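Local coordinates for 1,3,6,8-tetrahydroxynaphthalene synthase (Streptomyces coelicolor, PDB 1U0M), which catalyses the iterative condensation of five malonyl-CoA units and the ring closures that yield 1,3,6,8-tetrahydroxynaphthalene, a precursor of melanin, at residues S220-K225 with G344-M349; R14-V19 with P89-R94; L47-N52 with S189-G194; D107-V112 with S134-I139; K78-E83 with C173-L178. All coordinates share one frame; numbering follows the deposited sequence.

Interaction 1: S220-K225 with G344-M349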
# COMPACT_ATOMS: atom_id res chain seq x y z
N SER A 220 -10.89 -11.75 -5.94
CA SER A 220 -10.84 -10.45 -6.58
C SER A 220 -11.32 -10.55 -8.02
O SER A 220 -11.47 -11.64 -8.56
CB SER A 220 -9.41 -9.91 -6.56
OG SER A 220 -9.30 -8.72 -7.32
N TYR A 221 -11.55 -9.39 -8.63
CA TYR A 221 -11.98 -9.35 -10.02
C TYR A 221 -11.75 -7.95 -10.56
O TYR A 221 -12.22 -6.97 -9.98
CB TYR A 221 -13.45 -9.74 -10.14
CG TYR A 221 -13.97 -9.61 -11.56
CD1 TYR A 221 -14.50 -8.40 -12.01
CD2 TYR A 221 -13.84 -10.66 -12.47
CE1 TYR A 221 -14.89 -8.23 -13.34
CE2 TYR A 221 -14.22 -10.50 -13.81
CZ TYR A 221 -14.74 -9.28 -14.23
OH TYR A 221 -15.08 -9.10 -15.56
N LEU A 222 -11.03 -7.86 -11.67
CA LEU A 222 -10.72 -6.58 -12.29
C LEU A 222 -11.50 -6.41 -13.59
O LEU A 222 -11.34 -7.19 -14.52
CB LEU A 222 -9.22 -6.48 -12.58
CG LEU A 222 -8.58 -5.14 -12.97
CD1 LEU A 222 -9.07 -4.67 -14.34
CD2 LEU A 222 -8.90 -4.11 -11.89
N ILE A 223 -12.35 -5.39 -13.65
CA ILE A 223 -13.13 -5.13 -14.85
C ILE A 223 -12.18 -4.64 -15.93
O ILE A 223 -11.63 -3.55 -15.84
CB ILE A 223 -14.20 -4.06 -14.61
CG1 ILE A 223 -15.24 -4.58 -13.61
CG2 ILE A 223 -14.85 -3.68 -15.93
CD1 ILE A 223 -16.39 -3.62 -13.35
N PRO A 224 -11.98 -5.45 -16.98
CA PRO A 224 -11.09 -5.09 -18.09
C PRO A 224 -11.28 -3.68 -18.62
O PRO A 224 -12.40 -3.17 -18.72
CB PRO A 224 -11.41 -6.15 -19.14
CG PRO A 224 -11.73 -7.35 -18.29
CD PRO A 224 -12.61 -6.76 -17.21
N LYS A 225 -10.15 -3.06 -18.97
CA LYS A 225 -10.12 -1.71 -19.51
C LYS A 225 -10.99 -0.67 -18.82
O LYS A 225 -11.85 -0.05 -19.44
CB LYS A 225 -10.40 -1.72 -21.01
CG LYS A 225 -9.15 -1.98 -21.85
CD LYS A 225 -8.06 -0.96 -21.49
CE LYS A 225 -6.71 -1.32 -22.11
NZ LYS A 225 -5.59 -0.52 -21.51
N GLY A 344 -9.52 0.47 -10.41
CA GLY A 344 -9.17 -0.76 -11.10
C GLY A 344 -9.75 -0.88 -12.50
O GLY A 344 -9.01 -0.86 -13.49
N ILE A 345 -11.07 -1.02 -12.62
CA ILE A 345 -11.99 -1.07 -11.48
C ILE A 345 -11.83 -2.40 -10.76
O ILE A 345 -11.89 -3.47 -11.37
CB ILE A 345 -13.44 -0.90 -11.97
CG1 ILE A 345 -13.61 0.49 -12.59
CG2 ILE A 345 -14.41 -1.12 -10.83
CD1 ILE A 345 -14.98 0.77 -13.18
N THR A 346 -11.60 -2.34 -9.44
CA THR A 346 -11.41 -3.53 -8.64
C THR A 346 -12.61 -3.86 -7.76
O THR A 346 -13.36 -2.98 -7.35
CB THR A 346 -10.19 -3.40 -7.73
OG1 THR A 346 -9.03 -3.18 -8.53
CG2 THR A 346 -10.00 -4.68 -6.92
N ALA A 347 -12.75 -5.15 -7.47
CA ALA A 347 -13.83 -5.66 -6.65
C ALA A 347 -13.28 -6.69 -5.68
O ALA A 347 -12.82 -7.76 -6.09
CB ALA A 347 -14.91 -6.28 -7.53
N GLU A 348 -13.30 -6.37 -4.39
CA GLU A 348 -12.83 -7.31 -3.39
C GLU A 348 -14.07 -7.94 -2.77
O GLU A 348 -14.73 -7.35 -1.92
CB GLU A 348 -11.99 -6.60 -2.33
CG GLU A 348 -10.63 -6.09 -2.83
CD GLU A 348 -9.68 -7.20 -3.24
OE1 GLU A 348 -10.01 -7.95 -4.19
OE2 GLU A 348 -8.60 -7.34 -2.62
N MET A 349 -14.38 -9.15 -3.23
CA MET A 349 -15.55 -9.89 -2.77
C MET A 349 -15.16 -10.88 -1.68
O MET A 349 -14.05 -11.39 -1.66
CB MET A 349 -16.16 -10.63 -3.97
CG MET A 349 -16.53 -9.69 -5.10
SD MET A 349 -16.61 -10.47 -6.73
CE MET A 349 -14.86 -10.48 -7.19
O HOH W 1 -9.28 -1.87 -15.98
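Gly344 opens this antiparallel pairing with backbone torsions (phi 156°, psi -68°) at which a CB would jam against the preceding carbonyl oxygen, clash with Thr346 N and run into Leu222 CD2. A water donates to Gly344 O and Ile223 O, bridging the two segments just beyond the paired strands. A cis peptide bond leads into Ile345, whose carbonyl oxygen takes the best bond of the contact: Ile223 N donates at 3.0 Å to Ile345 O, 157° at the hydrogen and within the carbonyl plane. The two isoleucine side chains run side by side, Ile223 CD1 4.1 Å from Ile345 CG2. On the other side of the backbone Leu222, its CG anti to N, drives CD2 to within 3.1 Å of Ile345 O and against Thr346 OG1. An alanine at Leu222 would remove CG and both methyls and would probably loosen the packing over the Gly344-Ile345 peptide. Thr346 OG1 is held by Pro343 O and by Gln138 of the second subunit. At Ala347 both backbone bonds with Tyr221 are weak, Ala347 N lying 3.1 Å from Tyr221 O. Glu348 folds back at chi2, setting OE1 3.1 Å from Ser220 CB. Met349 bends at chi3, so that its terminal CE presses on Tyr221 CB at 3.4 Å. Two neighbouring strands of the large mixed sheet are thus joined at the end of the GFGPG sequence characteristic of chalcone synthase relatives, whose last glycine is Gly344, and the side chain of Ile345 lies about 9 Å from that of Cys146, the probable catalytic cysteine of this thiolase fold.

Interaction 2: R14-V19 with P89-R94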
# COMPACT_ATOMS: atom_id res chain seq x y z
N ARG A 14 -16.99 -7.26 15.53
CA ARG A 14 -17.77 -6.03 15.48
C ARG A 14 -16.93 -4.81 15.12
O ARG A 14 -16.16 -4.29 15.95
CB ARG A 14 -18.49 -5.81 16.81
N PRO A 15 -17.07 -4.34 13.88
CA PRO A 15 -16.31 -3.17 13.44
C PRO A 15 -16.72 -1.96 14.25
O PRO A 15 -17.90 -1.74 14.50
CB PRO A 15 -16.68 -3.05 11.97
CG PRO A 15 -18.07 -3.61 11.93
CD PRO A 15 -17.95 -4.82 12.81
N SER A 16 -15.73 -1.19 14.67
CA SER A 16 -15.99 0.02 15.45
C SER A 16 -15.87 1.20 14.48
O SER A 16 -14.94 1.25 13.66
CB SER A 16 -14.94 0.11 16.57
OG SER A 16 -15.37 0.95 17.62
N VAL A 17 -16.81 2.14 14.54
CA VAL A 17 -16.78 3.30 13.64
C VAL A 17 -17.04 4.62 14.36
O VAL A 17 -17.87 4.70 15.26
CB VAL A 17 -17.80 3.15 12.49
CG1 VAL A 17 -17.62 4.27 11.48
CG2 VAL A 17 -17.64 1.80 11.80
N SER A 18 -16.33 5.66 13.93
CA SER A 18 -16.45 7.00 14.50
C SER A 18 -16.27 8.06 13.40
O SER A 18 -15.40 7.93 12.55
CB SER A 18 -15.40 7.16 15.60
OG SER A 18 -15.34 8.48 16.07
N VAL A 19 -17.09 9.11 13.41
CA VAL A 19 -16.99 10.18 12.41
C VAL A 19 -16.80 11.52 13.11
O VAL A 19 -17.19 11.68 14.25
CB VAL A 19 -18.25 10.26 11.49
CG1 VAL A 19 -18.39 8.98 10.65
CG2 VAL A 19 -19.49 10.48 12.31
N PRO A 89 -6.76 6.07 17.40
CA PRO A 89 -6.59 5.32 18.66
C PRO A 89 -7.88 4.82 19.34
O PRO A 89 -8.06 3.62 19.57
CB PRO A 89 -5.81 6.29 19.53
CG PRO A 89 -4.90 6.92 18.53
CD PRO A 89 -5.83 7.22 17.37
N ALA A 90 -8.78 5.75 19.66
CA ALA A 90 -10.03 5.40 20.31
C ALA A 90 -10.77 4.31 19.56
O ALA A 90 -11.21 3.32 20.15
CB ALA A 90 -10.91 6.62 20.43
N VAL A 91 -10.92 4.49 18.26
CA VAL A 91 -11.65 3.51 17.46
C VAL A 91 -11.02 2.13 17.48
O VAL A 91 -11.72 1.13 17.59
CB VAL A 91 -11.79 3.99 16.00
CG1 VAL A 91 -12.62 2.99 15.20
CG2 VAL A 91 -12.45 5.36 15.97
N ILE A 92 -9.70 2.07 17.36
CA ILE A 92 -9.01 0.79 17.39
C ILE A 92 -9.35 0.09 18.70
O ILE A 92 -9.66 -1.09 18.73
CB ILE A 92 -7.47 0.98 17.27
CG1 ILE A 92 -7.10 1.28 15.82
CG2 ILE A 92 -6.75 -0.27 17.76
CD1 ILE A 92 -5.64 1.60 15.60
N GLN A 93 -9.30 0.86 19.79
CA GLN A 93 -9.61 0.34 21.11
C GLN A 93 -10.92 -0.44 21.12
O GLN A 93 -10.94 -1.66 21.29
CB GLN A 93 -9.72 1.48 22.11
CG GLN A 93 -9.90 1.01 23.52
CD GLN A 93 -8.69 0.26 24.03
OE1 GLN A 93 -7.65 0.87 24.31
NE2 GLN A 93 -8.80 -1.06 24.13
N ARG A 94 -12.02 0.28 20.93
CA ARG A 94 -13.35 -0.30 20.91
C ARG A 94 -13.45 -1.52 20.00
O ARG A 94 -14.35 -2.34 20.16
CB ARG A 94 -14.36 0.75 20.47
CG ARG A 94 -14.61 1.82 21.51
CD ARG A 94 -14.80 3.17 20.86
NE ARG A 94 -15.64 3.06 19.68
CZ ARG A 94 -15.86 4.07 18.85
NH1 ARG A 94 -15.30 5.25 19.08
NH2 ARG A 94 -16.64 3.89 17.79
O HOH W 2 -18.45 1.97 17.17
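The guanidinium of Arg94 lies with Val91 CA off-centre over one face, 4.3 Å above the plane, while Val17 O and a water sit at its edge. Arg94 NH2 serves both edge partners: it donates to Val17 O at 2.9 Å, and the same nitrogen gives a 2.7 Å bond to the water, which in turn accepts from Val17 N. Val17 O lies almost exactly in the guanidinium plane, yet the donor stands about 70° above the carbonyl plane, so the bond is not aimed at a lone pair of the oxygen. Bends at chi2 and chi3 (42°) carry the arginine back over its own helix and across to the strand, round Ser16, whose OG is 3.0 Å from Arg94 CB. Alternation along strand 11-18 sends Ser16 and Ser18 to helix 73-99, whereas Pro15 and Val17 meet helix 315-326, so the sheet here carries a helix on both sides, in keeping with the layered alpha-beta-alpha-beta-alpha thiolase fold. An alanine at Arg94 would lose both edge bonds and would probably leave the Val17 peptide less firmly tied to the helix. Val91 spreads its two methyls along the strand, between Ser16 and Ser18: CG1, anti to the backbone N, rests 3.3 Å from Ser16 O, and CG2 is pressed to 3.5 Å from Ser18 CB, tighter than ordinary van der Waals contact.

Interaction 3: L47-N52 with S189-G194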
# COMPACT_ATOMS: atom_id res chain seq x y z
N LEU A 47 -26.89 19.99 -9.26
CA LEU A 47 -27.72 20.00 -8.06
C LEU A 47 -28.71 18.84 -7.98
O LEU A 47 -28.90 18.24 -6.92
CB LEU A 47 -28.48 21.33 -7.98
CG LEU A 47 -27.80 22.50 -7.25
CD1 LEU A 47 -26.30 22.37 -7.29
CD2 LEU A 47 -28.25 23.80 -7.88
N ARG A 48 -29.35 18.52 -9.11
CA ARG A 48 -30.33 17.44 -9.17
C ARG A 48 -29.68 16.11 -8.83
O ARG A 48 -30.19 15.33 -8.01
CB ARG A 48 -30.97 17.37 -10.57
CG ARG A 48 -31.92 16.17 -10.78
CD ARG A 48 -32.75 16.30 -12.07
NE ARG A 48 -31.92 16.19 -13.26
CZ ARG A 48 -31.44 15.04 -13.73
NH1 ARG A 48 -31.70 13.90 -13.11
NH2 ARG A 48 -30.66 15.04 -14.80
N LEU A 49 -28.55 15.85 -9.48
CA LEU A 49 -27.78 14.63 -9.28
C LEU A 49 -27.42 14.46 -7.81
O LEU A 49 -27.61 13.40 -7.22
CB LEU A 49 -26.51 14.67 -10.13
CG LEU A 49 -26.65 14.28 -11.61
CD1 LEU A 49 -27.83 14.99 -12.24
CD2 LEU A 49 -25.37 14.62 -12.36
N ILE A 50 -26.90 15.53 -7.23
CA ILE A 50 -26.53 15.50 -5.83
C ILE A 50 -27.74 15.18 -4.97
O ILE A 50 -27.73 14.24 -4.17
CB ILE A 50 -25.93 16.85 -5.39
CG1 ILE A 50 -24.56 17.04 -6.06
CG2 ILE A 50 -25.77 16.88 -3.87
CD1 ILE A 50 -23.94 18.38 -5.81
N GLU A 51 -28.81 15.93 -5.16
CA GLU A 51 -30.00 15.70 -4.36
C GLU A 51 -30.55 14.29 -4.46
O GLU A 51 -30.97 13.72 -3.46
CB GLU A 51 -31.08 16.72 -4.71
CG GLU A 51 -32.11 16.83 -3.61
CD GLU A 51 -32.96 18.07 -3.69
OE1 GLU A 51 -33.55 18.44 -2.65
OE2 GLU A 51 -33.06 18.68 -4.78
N ASN A 52 -30.54 13.72 -5.67
CA ASN A 52 -31.05 12.36 -5.88
C ASN A 52 -30.25 11.32 -5.15
O ASN A 52 -30.71 10.20 -4.91
CB ASN A 52 -31.04 12.02 -7.37
CG ASN A 52 -32.20 12.65 -8.12
OD1 ASN A 52 -32.25 12.59 -9.34
ND2 ASN A 52 -33.14 13.25 -7.38
N SER A 189 -17.01 16.33 -10.71
CA SER A 189 -16.38 16.83 -9.49
C SER A 189 -17.45 17.32 -8.54
O SER A 189 -17.49 16.93 -7.37
CB SER A 189 -15.40 17.97 -9.82
OG SER A 189 -14.39 17.51 -10.69
N LEU A 190 -18.33 18.19 -9.05
CA LEU A 190 -19.43 18.74 -8.28
C LEU A 190 -20.22 17.62 -7.60
O LEU A 190 -20.62 17.74 -6.44
CB LEU A 190 -20.34 19.54 -9.18
CG LEU A 190 -19.91 20.98 -9.46
CD1 LEU A 190 -18.48 21.05 -9.91
CD2 LEU A 190 -20.85 21.55 -10.50
N LEU A 191 -20.47 16.54 -8.33
CA LEU A 191 -21.19 15.41 -7.78
C LEU A 191 -20.43 14.92 -6.56
O LEU A 191 -20.96 14.92 -5.46
CB LEU A 191 -21.25 14.28 -8.81
CG LEU A 191 -22.62 13.98 -9.41
CD1 LEU A 191 -23.56 13.52 -8.30
CD2 LEU A 191 -23.15 15.24 -10.10
N CYS A 192 -19.18 14.52 -6.79
CA CYS A 192 -18.32 14.00 -5.75
C CYS A 192 -18.26 14.89 -4.53
O CYS A 192 -18.21 14.39 -3.41
CB CYS A 192 -16.91 13.76 -6.30
SG CYS A 192 -16.83 12.34 -7.45
N ASN A 193 -18.29 16.20 -4.72
CA ASN A 193 -18.25 17.11 -3.59
C ASN A 193 -19.51 17.03 -2.71
O ASN A 193 -19.50 17.52 -1.57
CB ASN A 193 -18.03 18.55 -4.07
CG ASN A 193 -16.67 18.75 -4.72
OD1 ASN A 193 -15.79 17.88 -4.65
ND2 ASN A 193 -16.50 19.90 -5.37
N GLY A 194 -20.58 16.42 -3.21
CA GLY A 194 -21.79 16.31 -2.41
C GLY A 194 -21.98 14.91 -1.85
O GLY A 194 -22.89 14.66 -1.05
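Leu191 carries this helix-to-helix contact in a strained pose, its chi1 of -110° falling clear of any staggered position. That twist swings both methyls toward helix 43-52 and lodges CD2 against Leu49, 3.2 Å from Leu49 CD2 and 3.4 Å from Leu49 CB, both closer than usual for carbon pairs. Leu49 itself, with CG anti to the carbonyl carbon, meets Leu191 nearly at a right angle, so the branches cross instead of running alongside. Here helices 43-52 and 187-195 pack as a roughly parallel pair, their segment axes 9.1 Å apart and crossing at -31°, with helix 26-37 completing the cluster through Met26 and Leu30 against Ile50. Ile50 adopts an extended chain (chi2 175°) beside its backbone N, which carries CD1 past Leu191 to 3.4 Å from Leu190 O. Its other branch, CG2, is anti to the backbone N and lies 4.3 Å from Gly194 CA. A CB on Gly194 would fall too near that methyl, so the absence of a side chain lets the helices close up at this level. A polyethylene glycol molecule, probably from the crystallisation liquor, lies about 5 Å from Gly194 and may mark a pocket there.

Interaction 4: D107-V112 with S134-I139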
# COMPACT_ATOMS: atom_id res chain seq x y z
N ASP A 107 -1.28 -9.85 15.16
CA ASP A 107 -0.03 -10.17 14.49
C ASP A 107 0.23 -9.28 13.28
O ASP A 107 1.37 -9.12 12.86
CB ASP A 107 -0.02 -11.64 14.03
CG ASP A 107 -0.27 -12.62 15.17
OD1 ASP A 107 -1.45 -12.87 15.49
OD2 ASP A 107 0.72 -13.13 15.75
N VAL A 108 -0.83 -8.71 12.73
CA VAL A 108 -0.69 -7.86 11.55
C VAL A 108 -1.69 -6.72 11.51
O VAL A 108 -2.88 -6.92 11.74
CB VAL A 108 -0.87 -8.70 10.26
CG1 VAL A 108 -2.24 -9.35 10.27
CG2 VAL A 108 -0.71 -7.82 9.03
N ILE A 109 -1.20 -5.51 11.24
CA ILE A 109 -2.06 -4.35 11.12
C ILE A 109 -2.24 -4.08 9.63
O ILE A 109 -1.29 -4.16 8.86
CB ILE A 109 -1.47 -3.09 11.77
CG1 ILE A 109 -1.37 -3.27 13.28
CG2 ILE A 109 -2.34 -1.89 11.44
CD1 ILE A 109 -0.95 -2.02 14.03
N ILE A 110 -3.47 -3.76 9.24
CA ILE A 110 -3.77 -3.47 7.85
C ILE A 110 -4.41 -2.09 7.82
O ILE A 110 -5.60 -1.93 8.10
CB ILE A 110 -4.73 -4.52 7.29
CG1 ILE A 110 -4.18 -5.92 7.61
CG2 ILE A 110 -4.85 -4.36 5.79
CD1 ILE A 110 -5.09 -7.06 7.19
N TYR A 111 -3.60 -1.10 7.49
CA TYR A 111 -4.05 0.29 7.46
C TYR A 111 -4.38 0.77 6.05
O TYR A 111 -3.49 0.84 5.19
CB TYR A 111 -2.96 1.18 8.07
CG TYR A 111 -3.40 2.62 8.34
CD1 TYR A 111 -3.93 2.98 9.57
CD2 TYR A 111 -3.26 3.60 7.36
CE1 TYR A 111 -4.31 4.30 9.83
CE2 TYR A 111 -3.64 4.91 7.60
CZ TYR A 111 -4.16 5.26 8.84
OH TYR A 111 -4.50 6.56 9.09
N VAL A 112 -5.64 1.10 5.80
CA VAL A 112 -6.03 1.59 4.48
C VAL A 112 -6.55 3.03 4.48
O VAL A 112 -7.39 3.42 5.28
CB VAL A 112 -7.08 0.68 3.82
CG1 VAL A 112 -6.51 -0.71 3.68
CG2 VAL A 112 -8.36 0.66 4.64
N SER A 134 6.00 -5.30 19.23
CA SER A 134 7.11 -4.71 18.49
C SER A 134 7.44 -5.57 17.25
O SER A 134 8.37 -5.27 16.50
CB SER A 134 8.34 -4.61 19.40
OG SER A 134 9.25 -3.64 18.93
N THR A 135 6.64 -6.61 17.04
CA THR A 135 6.81 -7.54 15.93
C THR A 135 5.64 -7.54 14.97
O THR A 135 5.65 -8.25 13.97
CB THR A 135 6.99 -8.99 16.44
OG1 THR A 135 5.88 -9.35 17.29
CG2 THR A 135 8.27 -9.12 17.23
N THR A 136 4.62 -6.74 15.27
CA THR A 136 3.42 -6.65 14.43
C THR A 136 3.78 -6.26 13.01
O THR A 136 4.54 -5.32 12.79
CB THR A 136 2.43 -5.59 14.96
OG1 THR A 136 2.41 -5.63 16.39
CG2 THR A 136 1.03 -5.87 14.43
N ARG A 137 3.24 -6.99 12.04
CA ARG A 137 3.52 -6.69 10.65
C ARG A 137 2.63 -5.55 10.21
O ARG A 137 1.46 -5.49 10.59
CB ARG A 137 3.25 -7.90 9.76
CG ARG A 137 3.11 -9.23 10.47
CD ARG A 137 4.37 -9.66 11.17
NE ARG A 137 4.15 -10.95 11.82
CZ ARG A 137 3.84 -12.07 11.17
NH1 ARG A 137 3.73 -12.05 9.85
NH2 ARG A 137 3.64 -13.20 11.83
N GLN A 138 3.19 -4.64 9.42
CA GLN A 138 2.43 -3.50 8.92
C GLN A 138 2.08 -3.75 7.45
O GLN A 138 2.93 -4.17 6.66
CB GLN A 138 3.27 -2.23 9.04
CG GLN A 138 3.85 -2.02 10.42
CD GLN A 138 5.13 -1.23 10.39
OE1 GLN A 138 5.13 -0.01 10.25
NE2 GLN A 138 6.25 -1.93 10.50
N ILE A 139 0.83 -3.51 7.08
CA ILE A 139 0.42 -3.68 5.70
C ILE A 139 -0.40 -2.46 5.29
O ILE A 139 -1.63 -2.48 5.33
CB ILE A 139 -0.42 -4.95 5.48
CG1 ILE A 139 0.42 -6.18 5.83
CG2 ILE A 139 -0.84 -5.06 4.02
CD1 ILE A 139 -0.24 -7.49 5.48
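Four backbone bonds join strands 108-112 and 137-141, alternating as a parallel pairing requires: each residue that bonds across does so with the residues before and after its neighbour. Arg137 N gives the straightest, to Asp107 O at 3.0 Å and 175° at the hydrogen, although the donor sits above the carbonyl plane. Ile109 uses both its peptide groups here. Ile109 N donates to Arg137 O at 2.7 Å, nearly along the C=O axis, and Ile109 O accepts from Ile139 N at 2.8 Å in a more bent bond. The last bond, Tyr111 N to Ile139 O, is weak. Val108 and Ile110 turn their backbone polar groups to Leu169 and Val171 of strand 167-175 instead, so strand 108-112 is satisfied from both flanks. Among side chains, Asp107 OD1 accepts from Asn167 N, Thr136 OG1 pairs with Asp133 O, and Gln138 OE1 pairs with Thr123 OG1, while Gln138 NE2 weakly meets Thr346 of the second subunit. Arg137 has a nearly eclipsed chi1 (-16°), which brings its CG to 3.0 Å from Asp107 O; its guanidinium forms a cation-pi contact with Tyr163. Apolar groups fill the rest: the side chains of Val108 and Ile139 cross obliquely, CG2 of the first 3.6 Å from CD1 of the second, and on the opposite face Ile109 CG1 meets Thr136 CG2 at 3.7 Å. Helix 122-129 connects the two strands, making a beta-alpha-beta unit, and its second strand is the outermost of the large sheet within this chain, beside the dimer interface.

Interaction 5: K78-E83 with C173-L178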
# COMPACT_ATOMS: atom_id res chain seq x y z
N LYS A 78 -0.86 17.88 6.47
CA LYS A 78 -0.50 18.06 7.88
C LYS A 78 -1.79 17.83 8.67
O LYS A 78 -1.80 17.12 9.67
CB LYS A 78 0.02 19.48 8.14
CG LYS A 78 1.49 19.56 8.52
CD LYS A 78 2.39 19.52 7.30
CE LYS A 78 2.57 20.90 6.72
NZ LYS A 78 3.49 21.74 7.54
N VAL A 79 -2.89 18.43 8.21
CA VAL A 79 -4.17 18.23 8.90
C VAL A 79 -4.51 16.74 8.94
O VAL A 79 -5.02 16.24 9.94
CB VAL A 79 -5.31 18.95 8.20
CG1 VAL A 79 -6.60 18.70 8.95
CG2 VAL A 79 -4.99 20.43 8.10
N TYR A 80 -4.21 16.05 7.84
CA TYR A 80 -4.48 14.62 7.73
C TYR A 80 -3.83 13.84 8.85
O TYR A 80 -4.52 13.10 9.55
CB TYR A 80 -4.05 14.09 6.35
CG TYR A 80 -4.10 12.57 6.22
CD1 TYR A 80 -2.93 11.81 6.36
CD2 TYR A 80 -5.30 11.90 6.03
CE1 TYR A 80 -2.98 10.42 6.33
CE2 TYR A 80 -5.36 10.51 5.99
CZ TYR A 80 -4.19 9.77 6.14
OH TYR A 80 -4.23 8.39 6.12
N GLU A 81 -2.52 13.99 9.06
CA GLU A 81 -1.87 13.22 10.13
C GLU A 81 -2.26 13.65 11.53
O GLU A 81 -2.38 12.81 12.42
CB GLU A 81 -0.33 13.21 9.99
CG GLU A 81 0.38 14.54 10.05
CD GLU A 81 1.88 14.38 10.29
OE1 GLU A 81 2.63 15.36 10.07
OE2 GLU A 81 2.31 13.28 10.70
N ARG A 82 -2.48 14.94 11.75
CA ARG A 82 -2.89 15.39 13.08
C ARG A 82 -4.24 14.79 13.46
O ARG A 82 -4.41 14.27 14.57
CB ARG A 82 -3.03 16.91 13.12
CG ARG A 82 -3.53 17.44 14.47
CD ARG A 82 -4.00 18.89 14.37
NE ARG A 82 -5.29 19.02 13.68
CZ ARG A 82 -5.60 20.04 12.88
NH1 ARG A 82 -4.73 21.01 12.68
NH2 ARG A 82 -6.81 20.10 12.31
N GLU A 83 -5.20 14.86 12.53
CA GLU A 83 -6.55 14.35 12.77
C GLU A 83 -6.60 12.84 12.93
O GLU A 83 -7.46 12.32 13.62
CB GLU A 83 -7.50 14.77 11.65
CG GLU A 83 -7.78 16.27 11.54
CD GLU A 83 -8.44 16.85 12.79
OE1 GLU A 83 -9.18 16.11 13.47
OE2 GLU A 83 -8.23 18.04 13.08
N CYS A 173 -9.04 4.68 7.57
CA CYS A 173 -9.06 6.09 7.94
C CYS A 173 -9.25 6.92 6.68
O CYS A 173 -8.38 6.95 5.82
CB CYS A 173 -7.75 6.47 8.62
SG CYS A 173 -7.74 8.11 9.35
N GLU A 174 -10.40 7.58 6.56
CA GLU A 174 -10.67 8.36 5.37
C GLU A 174 -11.20 9.77 5.63
O GLU A 174 -12.29 9.96 6.17
CB GLU A 174 -11.66 7.59 4.48
CG GLU A 174 -11.18 6.17 4.13
CD GLU A 174 -10.07 6.15 3.08
OE1 GLU A 174 -9.39 7.19 2.91
OE2 GLU A 174 -9.86 5.09 2.43
N PHE A 175 -10.40 10.76 5.24
CA PHE A 175 -10.76 12.17 5.39
C PHE A 175 -10.91 12.73 3.98
O PHE A 175 -10.10 13.56 3.53
CB PHE A 175 -9.63 12.91 6.12
CG PHE A 175 -9.34 12.39 7.51
CD1 PHE A 175 -8.04 12.39 8.02
CD2 PHE A 175 -10.38 11.95 8.34
CE1 PHE A 175 -7.77 11.96 9.32
CE2 PHE A 175 -10.12 11.51 9.65
CZ PHE A 175 -8.81 11.52 10.14
N CYS A 176 -11.98 12.32 3.30
CA CYS A 176 -12.20 12.73 1.91
C CYS A 176 -12.30 14.24 1.73
O CYS A 176 -11.99 14.75 0.67
CB CYS A 176 -13.44 12.04 1.32
SG CYS A 176 -13.40 10.21 1.36
N SER A 177 -12.74 14.93 2.77
CA SER A 177 -12.87 16.37 2.71
C SER A 177 -11.52 17.03 2.45
O SER A 177 -11.46 18.15 1.97
CB SER A 177 -13.44 16.91 4.02
OG SER A 177 -12.56 16.64 5.09
N LEU A 178 -10.44 16.33 2.79
CA LEU A 178 -9.10 16.87 2.58
C LEU A 178 -8.62 16.71 1.15
O LEU A 178 -7.47 16.99 0.83
CB LEU A 178 -8.11 16.22 3.55
CG LEU A 178 -8.29 16.67 5.01
CD1 LEU A 178 -8.19 18.20 5.08
CD2 LEU A 178 -9.64 16.24 5.55
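Tyr80 and Phe175 set their long axes at about a right angle, with ring planes inclined at 71° and centroids 5.7 Å apart, an oblique meeting in which Tyr80 CD2 comes to 3.4 Å from Phe175 CD1. Each gets there by a different torsion. Tyr80 has CG anti to the backbone N (chi1 171°) and leans from the flank of its helix, whereas Phe175 has CG anti to the carbonyl carbon and points its first side-chain bond toward the helix. The same margin of the Phe175 ring continues along the helix: Phe175 CE1 lies 3.5 Å from Tyr80 O and 3.7 Å from Glu83 CB, and CZ touches Glu83 as well. Helix 73-99 is thereby laid over the end of strand 167-175, on the face of the large mixed sheet where Cys173 also packs on Ala84 and Val88, one of the helix-on-sheet layers of the thiolase fold. Beyond Phe175 the chain turns into a 3-10 segment, begun by Leu178 N bonding to Phe175 O, and this turn presents Leu178 CD1 to Val79 CG1 at 4.2 Å, a looser apolar touch one helical turn back from Glu83. Of the Glu83 side chain it is CB that touches the phenyl ring. Bent at chi2, its chain carries the carboxylate away to a salt bridge in which Arg82 NH2 reaches the anti lone pair of Glu83 OE2 at 2.6 Å; OE1 binds Arg87, and two such cations would probably keep the acid ionised. At the other tip, Tyr80 OH is hydrogen-bonded to Ser113 OG.

From the N terminus, interaction 2 opens first, on strand 11-18, and closes at helix 73-99. By then interactions 3 and 5 have opened, at helix 43-52 and earlier on helix 73-99, so interaction 2 crosses both. Interaction 4 closes a short loop between adjacent strands, nested inside interaction 5, which is itself nested inside interaction 3. Interactions 4 and 5 meet directly through a probable hydrogen bond between Val112 O and Cys173 N. Interaction 1 follows in series, closing a long loop in the C-terminal half. Interactions 1, 2, 4 and 5 all reach the large mixed sheet; interaction 3 joins outlying helices. Interactions 1 and 4 also face the second subunit.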